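Local coordinates for ribonucleoside-diphosphate reductase small chain 2 (PDB 1JK0), which helps make the deoxyribonucleotide precursors of DNA synthesis and is required for folding of its partner small chain and for assembly with the large subunits, at residues W57-D67 against M206-I216; K79-I90 against Y131-F139. All coordinates share one frame; numbering follows the deposited sequence.

Contact 1: residues W57-D67 against M206-I216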
loop_
_atom_site.group_PDB
_atom_site.type_symbol
_atom_site.label_atom_id
_atom_site.label_comp_id
_atom_site.label_asym_id
_atom_site.label_seq_id
_atom_site.Cartn_x
_atom_site.Cartn_y
_atom_site.Cartn_z
ATOM N N TRP B 57 14.317 -2.253 7.190
ATOM C CA TRP B 57 15.550 -2.839 6.679
ATOM C C TRP B 57 15.214 -3.684 5.443
ATOM O O TRP B 57 14.042 -3.987 5.172
ATOM C CB TRP B 57 16.222 -3.710 7.747
ATOM C CG TRP B 57 15.347 -4.805 8.299
ATOM C CD1 TRP B 57 14.331 -4.673 9.208
ATOM C CD2 TRP B 57 15.398 -6.201 7.954
ATOM N NE1 TRP B 57 13.753 -5.899 9.450
ATOM C CE2 TRP B 57 14.389 -6.851 8.698
ATOM C CE3 TRP B 57 16.201 -6.963 7.087
ATOM C CZ2 TRP B 57 14.164 -8.235 8.604
ATOM C CZ3 TRP B 57 15.979 -8.330 6.993
ATOM C CH2 TRP B 57 14.967 -8.956 7.751
ATOM N N THR B 58 16.236 -4.068 4.690
ATOM C CA THR B 58 16.006 -4.855 3.490
ATOM C C THR B 58 16.945 -6.062 3.377
ATOM O O THR B 58 17.886 -6.214 4.164
ATOM C CB THR B 58 16.173 -3.984 2.249
ATOM O OG1 THR B 58 17.507 -3.457 2.209
ATOM C CG2 THR B 58 15.156 -2.831 2.274
ATOM N N ALA B 59 16.669 -6.940 2.419
ATOM C CA ALA B 59 17.503 -8.116 2.220
ATOM C C ALA B 59 18.946 -7.676 1.867
ATOM O O ALA B 59 19.929 -8.250 2.358
ATOM C CB ALA B 59 16.901 -8.987 1.113
ATOM N N GLU B 60 19.061 -6.639 1.038
ATOM C CA GLU B 60 20.363 -6.121 0.634
ATOM C C GLU B 60 21.228 -5.750 1.832
ATOM O O GLU B 60 22.441 -5.876 1.779
ATOM C CB GLU B 60 20.214 -4.882 -0.256
ATOM C CG GLU B 60 19.763 -5.141 -1.690
ATOM C CD GLU B 60 18.309 -5.562 -1.804
ATOM O OE1 GLU B 60 17.864 -5.812 -2.944
ATOM O OE2 GLU B 60 17.610 -5.641 -0.766
ATOM N N GLU B 61 20.607 -5.276 2.905
ATOM C CA GLU B 61 21.355 -4.888 4.101
ATOM C C GLU B 61 21.868 -6.103 4.855
ATOM O O GLU B 61 22.425 -5.981 5.948
ATOM C CB GLU B 61 20.484 -4.018 5.025
ATOM C CG GLU B 61 20.440 -2.556 4.599
ATOM C CD GLU B 61 19.669 -1.657 5.550
ATOM O OE1 GLU B 61 19.881 -0.427 5.484
ATOM O OE2 GLU B 61 18.853 -2.155 6.354
ATOM N N ILE B 62 21.679 -7.274 4.252
ATOM C CA ILE B 62 22.115 -8.532 4.839
ATOM C C ILE B 62 23.141 -9.221 3.957
ATOM O O ILE B 62 22.935 -9.362 2.751
ATOM C CB ILE B 62 20.933 -9.484 5.036
ATOM C CG1 ILE B 62 20.080 -9.000 6.205
ATOM C CG2 ILE B 62 21.431 -10.897 5.284
ATOM C CD1 ILE B 62 18.872 -9.866 6.487
ATOM N N GLU B 63 24.242 -9.648 4.570
ATOM C CA GLU B 63 25.314 -10.337 3.858
ATOM C C GLU B 63 25.335 -11.846 4.136
ATOM O O GLU B 63 25.557 -12.285 5.266
ATOM C CB GLU B 63 26.669 -9.746 4.245
ATOM C CG GLU B 63 27.806 -10.301 3.424
ATOM C CD GLU B 63 27.697 -9.903 1.969
ATOM O OE1 GLU B 63 28.122 -8.780 1.625
ATOM O OE2 GLU B 63 27.167 -10.706 1.172
ATOM N N LEU B 64 25.095 -12.642 3.103
ATOM C CA LEU B 64 25.117 -14.086 3.263
ATOM C C LEU B 64 26.421 -14.617 2.697
ATOM O O LEU B 64 26.765 -15.782 2.885
ATOM C CB LEU B 64 23.952 -14.731 2.525
ATOM C CG LEU B 64 22.563 -14.455 3.079
ATOM C CD1 LEU B 64 21.571 -15.340 2.330
ATOM C CD2 LEU B 64 22.535 -14.741 4.577
ATOM N N ALA B 65 27.132 -13.760 1.976
ATOM C CA ALA B 65 28.403 -14.164 1.407
ATOM C C ALA B 65 29.278 -14.402 2.618
ATOM O O ALA B 65 29.072 -13.782 3.661
ATOM C CB ALA B 65 28.980 -13.046 0.539
ATOM N N LYS B 66 30.244 -15.300 2.494
ATOM C CA LYS B 66 31.117 -15.582 3.618
ATOM C C LYS B 66 30.300 -15.856 4.878
ATOM O O LYS B 66 30.721 -15.553 5.993
ATOM C CB LYS B 66 32.079 -14.410 3.851
ATOM C CG LYS B 66 33.332 -14.445 2.974
ATOM C CD LYS B 66 34.120 -15.745 3.177
ATOM C CE LYS B 66 34.447 -15.986 4.647
ATOM N NZ LYS B 66 35.152 -17.278 4.856
ATOM N N ASP B 67 29.113 -16.413 4.669
ATOM C CA ASP B 67 28.201 -16.783 5.750
ATOM C C ASP B 67 27.769 -18.203 5.401
ATOM O O ASP B 67 27.316 -18.961 6.255
ATOM C CB ASP B 67 26.972 -15.859 5.780
ATOM C CG ASP B 67 26.004 -16.199 6.909
ATOM O OD1 ASP B 67 26.331 -15.932 8.083
ATOM O OD2 ASP B 67 24.916 -16.742 6.627
ATOM N N MET B 206 27.715 -18.125 11.502
ATOM C CA MET B 206 26.782 -17.487 10.563
ATOM C C MET B 206 26.287 -16.097 10.986
ATOM O O MET B 206 25.181 -15.959 11.510
ATOM C CB MET B 206 25.564 -18.394 10.319
ATOM C CG MET B 206 25.898 -19.793 9.826
ATOM S SD MET B 206 24.475 -20.683 9.129
ATOM C CE MET B 206 23.621 -21.217 10.609
ATOM N N PRO B 207 27.091 -15.045 10.747
ATOM C CA PRO B 207 26.708 -13.675 11.114
ATOM C C PRO B 207 25.464 -13.194 10.377
ATOM O O PRO B 207 24.703 -12.370 10.889
ATOM C CB PRO B 207 27.939 -12.852 10.728
ATOM C CG PRO B 207 29.056 -13.830 10.833
ATOM C CD PRO B 207 28.461 -15.070 10.213
ATOM N N GLY B 208 25.279 -13.716 9.168
ATOM C CA GLY B 208 24.145 -13.335 8.346
ATOM C C GLY B 208 22.812 -13.797 8.890
ATOM O O GLY B 208 22.023 -12.987 9.378
ATOM N N LEU B 209 22.551 -15.098 8.802
ATOM C CA LEU B 209 21.302 -15.650 9.302
ATOM C C LEU B 209 21.022 -15.083 10.682
ATOM O O LEU B 209 19.877 -15.008 11.112
ATOM C CB LEU B 209 21.393 -17.174 9.381
ATOM C CG LEU B 209 20.206 -17.880 10.038
ATOM C CD1 LEU B 209 18.955 -17.683 9.196
ATOM C CD2 LEU B 209 20.517 -19.359 10.195
ATOM N N ALA B 210 22.085 -14.679 11.366
ATOM C CA ALA B 210 21.978 -14.120 12.702
ATOM C C ALA B 210 21.295 -12.751 12.701
ATOM O O ALA B 210 20.352 -12.534 13.469
ATOM C CB ALA B 210 23.358 -14.020 13.324
ATOM N N MET B 211 21.757 -11.832 11.851
ATOM C CA MET B 211 21.163 -10.493 11.779
ATOM C C MET B 211 19.737 -10.595 11.250
ATOM O O MET B 211 18.818 -9.961 11.779
ATOM C CB MET B 211 21.976 -9.575 10.859
ATOM C CG MET B 211 21.548 -8.107 10.892
ATOM S SD MET B 211 22.259 -7.123 9.531
ATOM C CE MET B 211 23.809 -6.530 10.253
ATOM N N ALA B 212 19.561 -11.394 10.201
ATOM C CA ALA B 212 18.247 -11.593 9.609
ATOM C C ALA B 212 17.290 -12.129 10.657
ATOM O O ALA B 212 16.136 -11.722 10.708
ATOM C CB ALA B 212 18.331 -12.564 8.442
ATOM N N ASN B 213 17.767 -13.039 11.497
ATOM C CA ASN B 213 16.916 -13.605 12.528
ATOM C C ASN B 213 16.667 -12.589 13.632
ATOM O O ASN B 213 15.539 -12.405 14.064
ATOM C CB ASN B 213 17.541 -14.865 13.126
ATOM C CG ASN B 213 16.580 -15.607 14.047
ATOM O OD1 ASN B 213 15.613 -16.220 13.589
ATOM N ND2 ASN B 213 16.835 -15.540 15.350
ATOM N N ARG B 214 17.719 -11.929 14.094
ATOM C CA ARG B 214 17.555 -10.932 15.149
ATOM C C ARG B 214 16.433 -9.948 14.769
ATOM O O ARG B 214 15.569 -9.628 15.590
ATOM C CB ARG B 214 18.873 -10.177 15.364
ATOM C CG ARG B 214 18.982 -9.421 16.683
ATOM C CD ARG B 214 20.395 -8.808 16.901
ATOM N NE ARG B 214 21.475 -9.788 16.732
ATOM C CZ ARG B 214 22.193 -9.940 15.617
ATOM N NH1 ARG B 214 21.967 -9.168 14.561
ATOM N NH2 ARG B 214 23.119 -10.889 15.536
ATOM N N ASN B 215 16.442 -9.501 13.513
ATOM C CA ASN B 215 15.454 -8.547 12.998
ATOM C C ASN B 215 14.015 -9.033 12.927
ATOM O O ASN B 215 13.102 -8.402 13.450
ATOM C CB ASN B 215 15.832 -8.093 11.589
ATOM C CG ASN B 215 17.083 -7.282 11.557
ATOM O OD1 ASN B 215 17.438 -6.629 12.535
ATOM N ND2 ASN B 215 17.755 -7.291 10.419
ATOM N N ILE B 216 13.820 -10.134 12.218
ATOM C CA ILE B 216 12.499 -10.704 12.040
ATOM C C ILE B 216 11.863 -10.911 13.411
ATOM O O ILE B 216 10.692 -10.579 13.629
ATOM C CB ILE B 216 12.592 -12.043 11.245
ATOM C CG1 ILE B 216 13.171 -11.760 9.853
ATOM C CG2 ILE B 216 11.220 -12.698 11.124
ATOM C CD1 ILE B 216 13.357 -12.984 8.976
#
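Trp57 and Asp67 pin the loop between helices 43-54 and 78-89 onto the first turns of helix 207-232, where they meet Asn215 and Gly208. Asp67 serves the start of this helix. Its OD1 accepts a bond from Gly208 N at 2.7 Å, and the N-H comes from above the carboxylate plane, 61° out of it. CG lies anti to the backbone N (chi1 -179°), which swings the carboxylate over to this end of the helix. The negative charge would probably suit the N-terminal end of the helix dipole. Gly208 has no side chain, and its CA passes Glu63 O at 3.5 Å. Further along, Ile62 CD1 rests on Ala212 CB at 3.4 Å.

At the other end the Trp57 indole receives Asn215 on one face. Asn215 ND2 stands 3.5 Å above the plane of the Trp57 ring, over its centre, with the ring and amide planes 45° apart. Ile216 CG1 comes to the ring edge, 3.9 Å from Trp57 CZ2. Trp57 NE1 is hydrogen-bonded to Asp219. The pair is consistent with the tryptophan-aspartate pair of the radical-transfer path in other R2 proteins. With an alanine here, Asp219 would probably lose its N-H partner and the Asn215 amide the ring it lies over. Tyr127 of helix 111-138 also meets this ring.

Contact 2: residues K79-I90 against Y131-F139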
loop_
_atom_site.group_PDB
_atom_site.type_symbol
_atom_site.label_atom_id
_atom_site.label_comp_id
_atom_site.label_asym_id
_atom_site.label_seq_id
_atom_site.Cartn_x
_atom_site.Cartn_y
_atom_site.Cartn_z
ATOM N N LYS B 79 21.759 -29.474 8.445
ATOM C CA LYS B 79 21.498 -28.857 7.152
ATOM C C LYS B 79 20.056 -29.156 6.749
ATOM O O LYS B 79 19.400 -28.365 6.068
ATOM C CB LYS B 79 22.450 -29.427 6.102
ATOM C CG LYS B 79 23.905 -29.050 6.312
ATOM C CD LYS B 79 24.821 -29.840 5.378
ATOM C CE LYS B 79 26.257 -29.337 5.457
ATOM N NZ LYS B 79 26.706 -29.143 6.865
ATOM N N THR B 80 19.569 -30.312 7.180
ATOM C CA THR B 80 18.211 -30.729 6.872
ATOM C C THR B 80 17.231 -29.873 7.676
ATOM O O THR B 80 16.151 -29.525 7.195
ATOM C CB THR B 80 18.018 -32.223 7.206
ATOM O OG1 THR B 80 19.079 -32.981 6.608
ATOM C CG2 THR B 80 16.685 -32.727 6.663
ATOM N N TYR B 81 17.626 -29.526 8.899
ATOM C CA TYR B 81 16.801 -28.708 9.782
ATOM C C TYR B 81 16.480 -27.382 9.116
ATOM O O TYR B 81 15.344 -27.120 8.716
ATOM C CB TYR B 81 17.546 -28.440 11.089
ATOM C CG TYR B 81 16.757 -27.618 12.079
ATOM C CD1 TYR B 81 15.433 -27.948 12.378
ATOM C CD2 TYR B 81 17.335 -26.536 12.738
ATOM C CE1 TYR B 81 14.696 -27.227 13.307
ATOM C CE2 TYR B 81 16.607 -25.803 13.675
ATOM C CZ TYR B 81 15.287 -26.157 13.952
ATOM O OH TYR B 81 14.549 -25.446 14.866
ATOM N N ILE B 82 17.504 -26.546 9.020
ATOM C CA ILE B 82 17.402 -25.243 8.394
ATOM C C ILE B 82 16.575 -25.354 7.122
ATOM O O ILE B 82 15.801 -24.461 6.799
ATOM C CB ILE B 82 18.801 -24.718 8.054
ATOM C CG1 ILE B 82 19.596 -24.551 9.350
ATOM C CG2 ILE B 82 18.709 -23.418 7.276
ATOM C CD1 ILE B 82 21.049 -24.222 9.144
ATOM N N GLY B 83 16.743 -26.463 6.409
ATOM C CA GLY B 83 16.000 -26.677 5.181
ATOM C C GLY B 83 14.516 -26.459 5.384
ATOM O O GLY B 83 13.927 -25.593 4.745
ATOM N N ASN B 84 13.907 -27.239 6.273
ATOM C CA ASN B 84 12.477 -27.110 6.549
ATOM C C ASN B 84 12.168 -25.740 7.164
ATOM O O ASN B 84 11.206 -25.074 6.774
ATOM C CB ASN B 84 12.018 -28.231 7.494
ATOM C CG ASN B 84 12.247 -29.622 6.911
ATOM O OD1 ASN B 84 11.646 -29.997 5.895
ATOM N ND2 ASN B 84 13.121 -30.394 7.552
ATOM N N LEU B 85 13.001 -25.332 8.124
ATOM C CA LEU B 85 12.878 -24.044 8.817
ATOM C C LEU B 85 12.612 -22.931 7.811
ATOM O O LEU B 85 11.718 -22.107 8.000
ATOM C CB LEU B 85 14.173 -23.747 9.578
ATOM C CG LEU B 85 14.239 -22.565 10.547
ATOM C CD1 LEU B 85 14.041 -21.251 9.809
ATOM C CD2 LEU B 85 13.187 -22.751 11.619
ATOM N N LEU B 86 13.405 -22.906 6.747
ATOM C CA LEU B 86 13.236 -21.910 5.709
ATOM C C LEU B 86 12.015 -22.294 4.899
ATOM O O LEU B 86 11.109 -21.492 4.715
ATOM C CB LEU B 86 14.465 -21.858 4.793
ATOM C CG LEU B 86 15.830 -21.618 5.447
ATOM C CD1 LEU B 86 16.891 -21.423 4.369
ATOM C CD2 LEU B 86 15.759 -20.407 6.358
ATOM N N ALA B 87 11.999 -23.540 4.434
ATOM C CA ALA B 87 10.905 -24.065 3.618
ATOM C C ALA B 87 9.525 -23.801 4.209
ATOM O O ALA B 87 8.551 -23.641 3.474
ATOM C CB ALA B 87 11.095 -25.555 3.388
ATOM N N LEU B 88 9.429 -23.765 5.532
ATOM C CA LEU B 88 8.142 -23.491 6.151
ATOM C C LEU B 88 7.814 -22.017 5.895
ATOM O O LEU B 88 6.925 -21.683 5.098
ATOM C CB LEU B 88 8.210 -23.771 7.656
ATOM C CG LEU B 88 8.330 -25.255 8.015
ATOM C CD1 LEU B 88 8.491 -25.419 9.515
ATOM C CD2 LEU B 88 7.089 -26.001 7.515
ATOM N N SER B 89 8.571 -21.152 6.566
ATOM C CA SER B 89 8.433 -19.702 6.478
ATOM C C SER B 89 8.283 -19.181 5.048
ATOM O O SER B 89 7.444 -18.324 4.764
ATOM C CB SER B 89 9.659 -19.054 7.108
ATOM O OG SER B 89 10.126 -19.811 8.208
ATOM N N ILE B 90 9.117 -19.697 4.158
ATOM C CA ILE B 90 9.122 -19.282 2.766
ATOM C C ILE B 90 7.924 -19.868 2.029
ATOM O O ILE B 90 6.878 -20.101 2.630
ATOM C CB ILE B 90 10.449 -19.727 2.100
ATOM C CG1 ILE B 90 10.611 -19.097 0.718
ATOM C CG2 ILE B 90 10.478 -21.237 1.982
ATOM C CD1 ILE B 90 11.921 -19.499 0.046
ATOM N N TYR B 131 14.496 -14.968 3.307
ATOM C CA TYR B 131 14.414 -16.406 3.530
ATOM C C TYR B 131 14.806 -17.121 2.257
ATOM O O TYR B 131 15.670 -17.994 2.271
ATOM C CB TYR B 131 13.001 -16.849 3.916
ATOM C CG TYR B 131 12.623 -16.594 5.353
ATOM C CD1 TYR B 131 13.532 -16.802 6.379
ATOM C CD2 TYR B 131 11.342 -16.164 5.685
ATOM C CE1 TYR B 131 13.176 -16.586 7.707
ATOM C CE2 TYR B 131 10.974 -15.948 7.009
ATOM C CZ TYR B 131 11.892 -16.159 8.020
ATOM O OH TYR B 131 11.525 -15.959 9.342
ATOM N N SER B 132 14.169 -16.750 1.152
ATOM C CA SER B 132 14.469 -17.381 -0.125
ATOM C C SER B 132 15.961 -17.319 -0.438
ATOM O O SER B 132 16.560 -18.333 -0.786
ATOM C CB SER B 132 13.668 -16.722 -1.247
ATOM O OG SER B 132 12.278 -16.989 -1.117
ATOM N N MET B 133 16.563 -16.140 -0.307
ATOM C CA MET B 133 17.989 -15.979 -0.580
ATOM C C MET B 133 18.827 -17.034 0.127
ATOM O O MET B 133 19.805 -17.526 -0.427
ATOM C CB MET B 133 18.476 -14.606 -0.130
ATOM C CG MET B 133 17.661 -13.461 -0.652
ATOM S SD MET B 133 18.645 -11.985 -0.681
ATOM C CE MET B 133 19.127 -11.886 1.024
ATOM N N MET B 134 18.454 -17.367 1.358
ATOM C CA MET B 134 19.186 -18.363 2.124
ATOM C C MET B 134 19.004 -19.722 1.454
ATOM O O MET B 134 19.967 -20.459 1.228
ATOM C CB MET B 134 18.679 -18.381 3.566
ATOM C CG MET B 134 18.601 -16.988 4.165
ATOM S SD MET B 134 18.383 -16.935 5.946
ATOM C CE MET B 134 19.911 -16.115 6.425
ATOM N N VAL B 135 17.761 -20.035 1.126
ATOM C CA VAL B 135 17.434 -21.279 0.449
ATOM C C VAL B 135 18.267 -21.375 -0.842
ATOM O O VAL B 135 18.637 -22.466 -1.272
ATOM C CB VAL B 135 15.905 -21.325 0.120
ATOM C CG1 VAL B 135 15.605 -22.402 -0.902
ATOM C CG2 VAL B 135 15.112 -21.579 1.397
ATOM N N ASP B 136 18.586 -20.223 -1.434
ATOM C CA ASP B 136 19.354 -20.166 -2.679
ATOM C C ASP B 136 20.881 -20.244 -2.475
ATOM O O ASP B 136 21.561 -21.061 -3.098
ATOM C CB ASP B 136 18.997 -18.878 -3.439
ATOM C CG ASP B 136 19.277 -18.975 -4.931
ATOM O OD1 ASP B 136 18.507 -19.657 -5.647
ATOM O OD2 ASP B 136 20.270 -18.370 -5.390
ATOM N N ALA B 137 21.419 -19.396 -1.606
ATOM C CA ALA B 137 22.857 -19.380 -1.355
ATOM C C ALA B 137 23.335 -20.629 -0.637
ATOM O O ALA B 137 24.509 -20.998 -0.714
ATOM C CB ALA B 137 23.227 -18.146 -0.538
ATOM N N PHE B 138 22.421 -21.285 0.059
ATOM C CA PHE B 138 22.772 -22.473 0.814
ATOM C C PHE B 138 22.501 -23.771 0.080
ATOM O O PHE B 138 23.429 -24.488 -0.289
ATOM C CB PHE B 138 22.024 -22.469 2.147
ATOM C CG PHE B 138 22.355 -21.293 3.029
ATOM C CD1 PHE B 138 21.702 -21.117 4.244
ATOM C CD2 PHE B 138 23.338 -20.380 2.662
ATOM C CE1 PHE B 138 22.025 -20.056 5.078
ATOM C CE2 PHE B 138 23.665 -19.317 3.489
ATOM C CZ PHE B 138 23.008 -19.155 4.700
ATOM N N PHE B 139 21.226 -24.067 -0.134
ATOM C CA PHE B 139 20.824 -25.294 -0.801
ATOM C C PHE B 139 20.822 -25.175 -2.318
ATOM O O PHE B 139 19.970 -25.749 -2.996
ATOM C CB PHE B 139 19.442 -25.709 -0.303
ATOM C CG PHE B 139 19.349 -25.804 1.192
ATOM C CD1 PHE B 139 19.537 -24.680 1.987
ATOM C CD2 PHE B 139 19.111 -27.024 1.810
ATOM C CE1 PHE B 139 19.494 -24.768 3.371
ATOM C CE2 PHE B 139 19.065 -27.125 3.191
ATOM C CZ PHE B 139 19.258 -25.994 3.975
#
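Leu86 is at the centre of the contact between helices 78-89 and 111-138. Its CD1 lies 3.5 Å from Val135 CG2 and 3.6 Å from Met134 CB. Leu86 and Val135 lie alongside each other pointing opposite ways, and Met134 runs across Leu86. CG of Leu86 is anti to the carbonyl carbon (chi1 -55°), and from there CD1 reaches the second helix. Ile90 CD1 adds to this group, 4.0 Å from Val135 CG2.

Beside this centre, Ser89 CB makes a CH-pi contact with Tyr131. It stands over one face of the ring, 3.8 Å from the centroid and nearer the ring's rim than its middle. Ser89 OG turns back to its own helix and bonds Leu85 O at 2.8 Å, which helps to fix the methylene against the ring. At the far end Phe139 reaches across to helix 78-89. Lys79 O lies at the edge of its ring, in plane, and Phe139 CE2 is 3.7 Å from Gly83 CA. Ile82 CG2 adds an apolar touch at Phe139 CE1, 4.2 Å away.

Further out, Phe71 meets the Phe139 ring and stacks on Phe138. Ser132 OG is bonded to Ser128 O, one turn back.

The short helix segments run roughly antiparallel at 145°, their axes coming within 9.5 Å at the closest point. Such side-by-side helices build the all-helical, ferritin-like bundle of the R2 family. Tyr131 is the predicted active-site residue, consistent with the radical-bearing tyrosine position of R2 proteins.

Both contacts are largely buried, but contact 1 has exposed residues and contact 2 has none among those that touch. Contact 1 joins a loop to a helix start, and contact 2 joins two helices. Their chemistry follows: contact 1 relies on a carboxylate at a helix end and an amide over an indole, whereas contact 2 is mostly apolar side chains and ring contacts. They share no segment, yet they touch. Met134 CE of helix 111-138 packs on both Leu64 and Leu209 of contact 1, and Ile216 CD1 lies 3.5 Å from Tyr131 OH. Helix 111-138 thus connects them, with their centres about 13 Å apart.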